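Local structure of 3-hydroxyacyl-CoA dehydrogenase (Burkholderia thailandensis, 4XGN) at the interface of chains A and B. The protein catalyses the NAD-dependent oxidation of 3-hydroxyacyl-CoA to the 3-oxoacyl-CoA, as a member of the short-chain dehydrogenase family with a Rossmann-type nucleotide-binding fold. Coordinates in Å, arbitrary orientation; residue numbers count along the deposited sequence, not the author numbering. Chains: chain A/B, 3-hydroxyacyl-CoA dehydrogenase.

Contact 1: the interface of chains A and B. Residues chain A 124, 127, 180, 183-184; chain B 100, 164.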
ATOM      1  N   PHE A 124       4.812 -18.073 -11.533  1.00  9.98           N
ATOM      2  CA  PHE A 124       3.469 -18.477 -11.902  1.00 10.22           C
ATOM      3  C   PHE A 124       3.407 -19.901 -12.486  1.00 10.61           C
ATOM      4  O   PHE A 124       2.485 -20.649 -12.168  1.00 10.77           O
ATOM      5  CB  PHE A 124       2.794 -17.516 -12.889  1.00 10.13           C
ATOM      6  CG  PHE A 124       1.359 -17.886 -13.153  1.00 10.34           C
ATOM      7  CD1 PHE A 124       0.400 -17.632 -12.184  1.00 10.24           C
ATOM      8  CD2 PHE A 124       0.984 -18.579 -14.305  1.00 10.55           C
ATOM      9  CE1 PHE A 124      -0.908 -18.004 -12.372  1.00 10.47           C
ATOM     10  CE2 PHE A 124      -0.327 -18.934 -14.519  1.00 10.88           C
ATOM     11  CZ  PHE A 124      -1.299 -18.630 -13.546  1.00 10.82           C
ATOM     12  N   ILE A 127       3.501 -22.259  -9.699  1.00 11.36           N
ATOM     13  CA  ILE A 127       2.237 -22.218  -8.943  1.00 11.59           C
ATOM     14  C   ILE A 127       1.120 -22.990  -9.640  1.00 12.01           C
ATOM     15  O   ILE A 127       0.438 -23.780  -9.006  1.00 12.34           O
ATOM     16  CB  ILE A 127       1.795 -20.753  -8.676  1.00 11.20           C
ATOM     17  CG1 ILE A 127       2.755 -20.060  -7.670  1.00 10.92           C
ATOM     18  CG2 ILE A 127       0.327 -20.652  -8.255  1.00 11.31           C
ATOM     19  CD1 ILE A 127       2.517 -18.577  -7.504  1.00 10.62           C
ATOM     20  N   ILE A 180      -4.609 -15.065  -6.922  1.00 10.61           N
ATOM     21  CA  ILE A 180      -4.324 -16.510  -6.900  1.00 11.04           C
ATOM     22  C   ILE A 180      -4.929 -17.122  -5.631  1.00 11.31           C
ATOM     23  O   ILE A 180      -5.533 -18.195  -5.704  1.00 11.93           O
ATOM     24  CB  ILE A 180      -2.833 -16.805  -7.015  1.00 11.00           C
ATOM     25  CG1 ILE A 180      -2.333 -16.300  -8.366  1.00 11.04           C
ATOM     26  CG2 ILE A 180      -2.552 -18.308  -6.873  1.00 11.37           C
ATOM     27  CD1 ILE A 180      -0.871 -16.499  -8.550  1.00 11.04           C
ATOM     28  N   ASP A 183      -8.540 -17.457  -6.530  1.00 12.75           N
ATOM     29  CA  ASP A 183      -8.686 -18.568  -7.472  1.00 13.45           C
ATOM     30  C   ASP A 183      -8.678 -19.909  -6.755  1.00 13.93           C
ATOM     31  O   ASP A 183      -9.439 -20.803  -7.130  1.00 14.50           O
ATOM     32  CB  ASP A 183      -7.489 -18.636  -8.446  1.00 13.57           C
ATOM     33  CG  ASP A 183      -7.626 -17.756  -9.632  1.00 13.75           C
ATOM     34  OD1 ASP A 183      -8.675 -17.090  -9.810  1.00 14.58           O
ATOM     35  OD2 ASP A 183      -6.636 -17.659 -10.368  1.00 14.05           O
ATOM     36  N   LEU A 184      -7.797 -20.042  -5.753  1.00 13.72           N
ATOM     37  CA  LEU A 184      -7.548 -21.322  -5.091  1.00 14.08           C
ATOM     38  C   LEU A 184      -8.311 -21.515  -3.805  1.00 14.82           C
ATOM     39  O   LEU A 184      -8.177 -22.586  -3.152  1.00 14.77           O
ATOM     40  CB  LEU A 184      -6.050 -21.495  -4.883  1.00 13.63           C
ATOM     41  CG  LEU A 184      -5.221 -21.508  -6.156  1.00 13.16           C
ATOM     42  CD1 LEU A 184      -3.751 -21.691  -5.873  1.00 12.91           C
ATOM     43  CD2 LEU A 184      -5.707 -22.533  -7.182  1.00 13.73           C
TER
ATOM     44  N   THR B 100      -6.124 -19.852 -12.232  1.00 16.09           N
ATOM     45  CA  THR B 100      -4.916 -20.585 -11.948  1.00 16.07           C
ATOM     46  C   THR B 100      -5.117 -22.073 -12.156  1.00 16.93           C
ATOM     47  O   THR B 100      -4.313 -22.685 -12.821  1.00 16.52           O
ATOM     48  CB  THR B 100      -4.422 -20.313 -10.517  1.00 15.61           C
ATOM     49  OG1 THR B 100      -4.199 -18.926 -10.405  1.00 15.05           O
ATOM     50  CG2 THR B 100      -3.123 -21.023 -10.243  1.00 15.76           C
ATOM     51  N   ALA B 164      -5.250 -13.486 -12.489  1.00 11.81           N
ATOM     52  CA  ALA B 164      -3.854 -13.586 -12.044  1.00 11.50           C
ATOM     53  C   ALA B 164      -2.871 -12.979 -13.056  1.00 11.13           C
ATOM     54  O   ALA B 164      -1.951 -12.254 -12.661  1.00 10.78           O
ATOM     55  CB  ALA B 164      -3.448 -15.015 -11.755  1.00 11.88           C
TER
HETATM   56  O   HOH W   1      -6.583 -16.010 -12.428  1.00 10.14           O
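A:Asp183 and B:Thr100 carry the polar part of this subunit interface, where a loop residue of one chain meets helix 164-184 of the other. The hydroxyl OG1 of B:Thr100 donates to the carboxylate oxygen OD2 of A:Asp183 at 2.7 Å; OD2 accepts through its anti lone pair, the one turned away from OD1. The backbone N of B:Thr100 reaches the same OD2 at 2.9 Å, but comes from above the carboxylate plane, 59° out of it; the angle at its hydrogen, 163°, is nearly straight. One oxygen thus accepts two donors of one residue from different directions, which should restrain the loop and the turn of the carboxylate. The threonine can do this because OG1 sits beside its own backbone N (chi1 -59°).

Apolar contacts surround the hydroxyl. A:Ile180 crosses B:Thr100 at about a right angle, its CG1 3.8 Å from OG1. The methyl CG2 of B:Thr100 meets CG2 of A:Ile127 at 4.0 Å. CB of B:Ala164 touches side chains from two chain A helices: CG1 of A:Ile180 at 3.8 Å, and A:Phe124, which it approaches obliquely from above the ring plane, beyond the rim at CE1, 4.0 Å away.

Water adds a third link to the carboxylate. Water 1 lies 2.6 Å from OD2 of A:Asp183 and 2.9 Å from the backbone N of B:Ala164, the first residue of its helix.

Contact 2: the interface of chains A and B. Residues chain A 67, 69, 120-121, 124-125; chain B 109, 112-113.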
ATOM      1  N   ALA A  67      10.966 -21.489 -15.803  1.00 14.13           N
ATOM      2  CA  ALA A  67      10.285 -20.935 -16.964  1.00 14.50           C
ATOM      3  C   ALA A  67       9.763 -21.961 -17.950  1.00 14.87           C
ATOM      4  O   ALA A  67       9.051 -21.586 -18.883  1.00 15.41           O
ATOM      5  CB  ALA A  67      11.146 -19.905 -17.681  1.00 14.88           C
ATOM      6  N   GLU A  69       7.520 -25.261 -18.982  1.00 15.15           N
ATOM      7  CA  GLU A  69       6.417 -26.108 -18.553  1.00 16.23           C
ATOM      8  C   GLU A  69       6.869 -27.535 -18.197  1.00 16.62           C
ATOM      9  O   GLU A  69       6.435 -28.097 -17.186  1.00 16.65           O
ATOM     10  CB  GLU A  69       5.383 -26.241 -19.662  1.00 17.10           C
ATOM     11  CG  GLU A  69       4.267 -27.217 -19.349  1.00 18.20           C
ATOM     12  CD  GLU A  69       3.099 -26.979 -20.266  1.00 19.35           C
ATOM     13  OE1 GLU A  69       3.175 -27.475 -21.392  1.00 20.71           O
ATOM     14  OE2 GLU A  69       2.157 -26.268 -19.889  1.00 18.97           O
ATOM     15  N   LEU A 120       8.875 -13.869 -12.516  1.00  9.96           N
ATOM     16  CA  LEU A 120       7.447 -13.704 -12.492  1.00  9.85           C
ATOM     17  C   LEU A 120       6.766 -14.833 -13.242  1.00  9.92           C
ATOM     18  O   LEU A 120       5.968 -15.556 -12.660  1.00  9.94           O
ATOM     19  CB  LEU A 120       7.070 -12.298 -13.015  1.00  9.80           C
ATOM     20  CG  LEU A 120       5.576 -11.977 -13.104  1.00  9.79           C
ATOM     21  CD1 LEU A 120       4.823 -12.256 -11.808  1.00  9.71           C
ATOM     22  CD2 LEU A 120       5.374 -10.554 -13.562  1.00  9.74           C
ATOM     23  N   ILE A 121       7.062 -14.979 -14.533  1.00  9.97           N
ATOM     24  CA  ILE A 121       6.454 -16.042 -15.328  1.00 10.15           C
ATOM     25  C   ILE A 121       6.818 -17.392 -14.684  1.00 10.19           C
ATOM     26  O   ILE A 121       5.951 -18.269 -14.555  1.00 10.25           O
ATOM     27  CB  ILE A 121       6.846 -15.955 -16.809  1.00 10.42           C
ATOM     28  CG1 ILE A 121       6.303 -14.634 -17.388  1.00 10.31           C
ATOM     29  CG2 ILE A 121       6.320 -17.183 -17.560  1.00 10.76           C
ATOM     30  CD1 ILE A 121       6.711 -14.389 -18.814  1.00 10.64           C
ATOM     31  N   PHE A 124       4.812 -18.073 -11.533  1.00  9.98           N
ATOM     32  CA  PHE A 124       3.469 -18.477 -11.902  1.00 10.22           C
ATOM     33  C   PHE A 124       3.407 -19.901 -12.486  1.00 10.61           C
ATOM     34  O   PHE A 124       2.485 -20.649 -12.168  1.00 10.77           O
ATOM     35  CB  PHE A 124       2.794 -17.516 -12.889  1.00 10.13           C
ATOM     36  CG  PHE A 124       1.359 -17.886 -13.153  1.00 10.34           C
ATOM     37  CD1 PHE A 124       0.400 -17.632 -12.184  1.00 10.24           C
ATOM     38  CD2 PHE A 124       0.984 -18.579 -14.305  1.00 10.55           C
ATOM     39  CE1 PHE A 124      -0.908 -18.004 -12.372  1.00 10.47           C
ATOM     40  CE2 PHE A 124      -0.327 -18.934 -14.519  1.00 10.88           C
ATOM     41  CZ  PHE A 124      -1.299 -18.630 -13.546  1.00 10.82           C
ATOM     42  N   ASN A 125       4.392 -20.257 -13.291  1.00 10.67           N
ATOM     43  CA  ASN A 125       4.431 -21.571 -13.917  1.00 11.17           C
ATOM     44  C   ASN A 125       4.462 -22.661 -12.845  1.00 11.45           C
ATOM     45  O   ASN A 125       3.729 -23.667 -12.922  1.00 11.80           O
ATOM     46  CB  ASN A 125       5.654 -21.674 -14.837  1.00 11.35           C
ATOM     47  CG  ASN A 125       5.707 -22.948 -15.634  1.00 11.82           C
ATOM     48  OD1 ASN A 125       4.688 -23.485 -16.063  1.00 12.23           O
ATOM     49  ND2 ASN A 125       6.907 -23.454 -15.831  1.00 12.06           N
TER
ATOM     50  N   LEU B 109       0.266 -21.684 -19.786  1.00 15.90           N
ATOM     51  CA  LEU B 109       1.459 -20.871 -19.567  1.00 15.64           C
ATOM     52  C   LEU B 109       1.551 -19.764 -20.601  1.00 15.74           C
ATOM     53  O   LEU B 109       1.872 -18.627 -20.268  1.00 15.02           O
ATOM     54  CB  LEU B 109       2.755 -21.702 -19.591  1.00 16.05           C
ATOM     55  CG  LEU B 109       4.087 -20.980 -19.324  1.00 15.81           C
ATOM     56  CD1 LEU B 109       4.057 -20.297 -18.001  1.00 15.60           C
ATOM     57  CD2 LEU B 109       5.257 -21.953 -19.381  1.00 16.41           C
ATOM     58  N   PHE B 112      -0.514 -16.604 -19.866  1.00 13.69           N
ATOM     59  CA  PHE B 112       0.097 -15.773 -18.818  1.00 12.96           C
ATOM     60  C   PHE B 112       1.253 -14.984 -19.439  1.00 12.77           C
ATOM     61  O   PHE B 112       1.354 -13.769 -19.276  1.00 13.02           O
ATOM     62  CB  PHE B 112       0.583 -16.633 -17.632  1.00 12.71           C
ATOM     63  CG  PHE B 112       1.067 -15.841 -16.465  1.00 12.14           C
ATOM     64  CD1 PHE B 112       2.371 -15.384 -16.434  1.00 11.96           C
ATOM     65  CD2 PHE B 112       0.220 -15.532 -15.386  1.00 11.89           C
ATOM     66  CE1 PHE B 112       2.839 -14.648 -15.357  1.00 11.62           C
ATOM     67  CE2 PHE B 112       0.697 -14.775 -14.294  1.00 11.53           C
ATOM     68  CZ  PHE B 112       1.986 -14.336 -14.296  1.00 11.44           C
ATOM     69  N   ALA B 113       2.131 -15.683 -20.132  1.00 12.91           N
ATOM     70  CA  ALA B 113       3.306 -15.048 -20.736  1.00 13.00           C
ATOM     71  C   ALA B 113       2.922 -13.939 -21.696  1.00 13.03           C
ATOM     72  O   ALA B 113       3.551 -12.890 -21.708  1.00 12.56           O
ATOM     73  CB  ALA B 113       4.177 -16.080 -21.429  1.00 13.28           C
TER
HETATM   74  O   HOH W   2       0.525 -24.462 -20.827  1.00 16.55           O
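B:Phe112 lays its ring flat against that of A:Phe124, and the pair forms the aromatic centre of a helix-to-helix packing surface. The evidence for a parallel stack is direct: the planes differ by 6° and the centroids stand 4.1 Å apart. Overlap is partial, since CD2 of B:Phe112 lies over the A:Phe124 ring displaced toward its rim.

Followed outward, B:Phe112 starts with CB above the ring plane of A:Phe124, just outside its CD2-CE2 bond. Its CG faces CD2 of A:Phe124, where the ring divides into two flanks. On one flank CD2 meets CD2 of A:Phe124 at 3.3 Å, the nearest approach of the two residues, and CE2 lies over CG. The other flank is shared between A:Phe124 and A:Ile121, whose side chain slides past B:Phe112 in the opposite direction: CD1 comes equally near CD2 of A:Phe124 and CG1 of A:Ile121, and CE1 approaches CB of A:Phe124 and, at 3.9 Å, CA of A:Ile121. The tip, CZ, ends against CB of A:Phe124 at 3.6 Å. Both phenylalanines hold CG opposite the backbone N (chi1 -175° in A:Phe124, -173° in B:Phe112), which projects each ring from its helix toward the partner.

A:Ile121 continues the apolar surface with its remaining branches. CG2 packs on CD1 of B:Leu109 at 3.9 Å, while CD1 reaches CA and CB of B:Ala113. Both methyls of B:Leu109 come up to the amide oxygen OD1 of A:Asn125 from the same side, CD2 at 3.7 Å; CD1 also packs on CB of A:Asn125, and CD2 nears the carbonyl O of A:Ala67. Water 2 joins OE2 of A:Glu69, at 2.6 Å, to the backbone N of B:Leu109.

In the fold, helix 109-135 of chain A packs against its counterpart 109-134 of chain B, flanked by the start of helix 69-82 and the loop residue A:Ala67, two positions ahead of it.

The C-alpha centres of contact 1 and contact 2 lie about 11 Å apart, and A:Phe124 belongs to both: its ring stacks in contact 2, and its CE1 corner also meets the residues of contact 1. Helix 164-184 contributes to contact 1 from both chains, while helices 109-135 of chain A and 109-134 of chain B face each other in contact 2. Two-fold symmetry repeats each patch with the chains exchanged. These helices match the pairs by which short-chain dehydrogenases commonly build a four-helix bundle between subunits, so this is probably a biological interface within the four-chain deposited assembly.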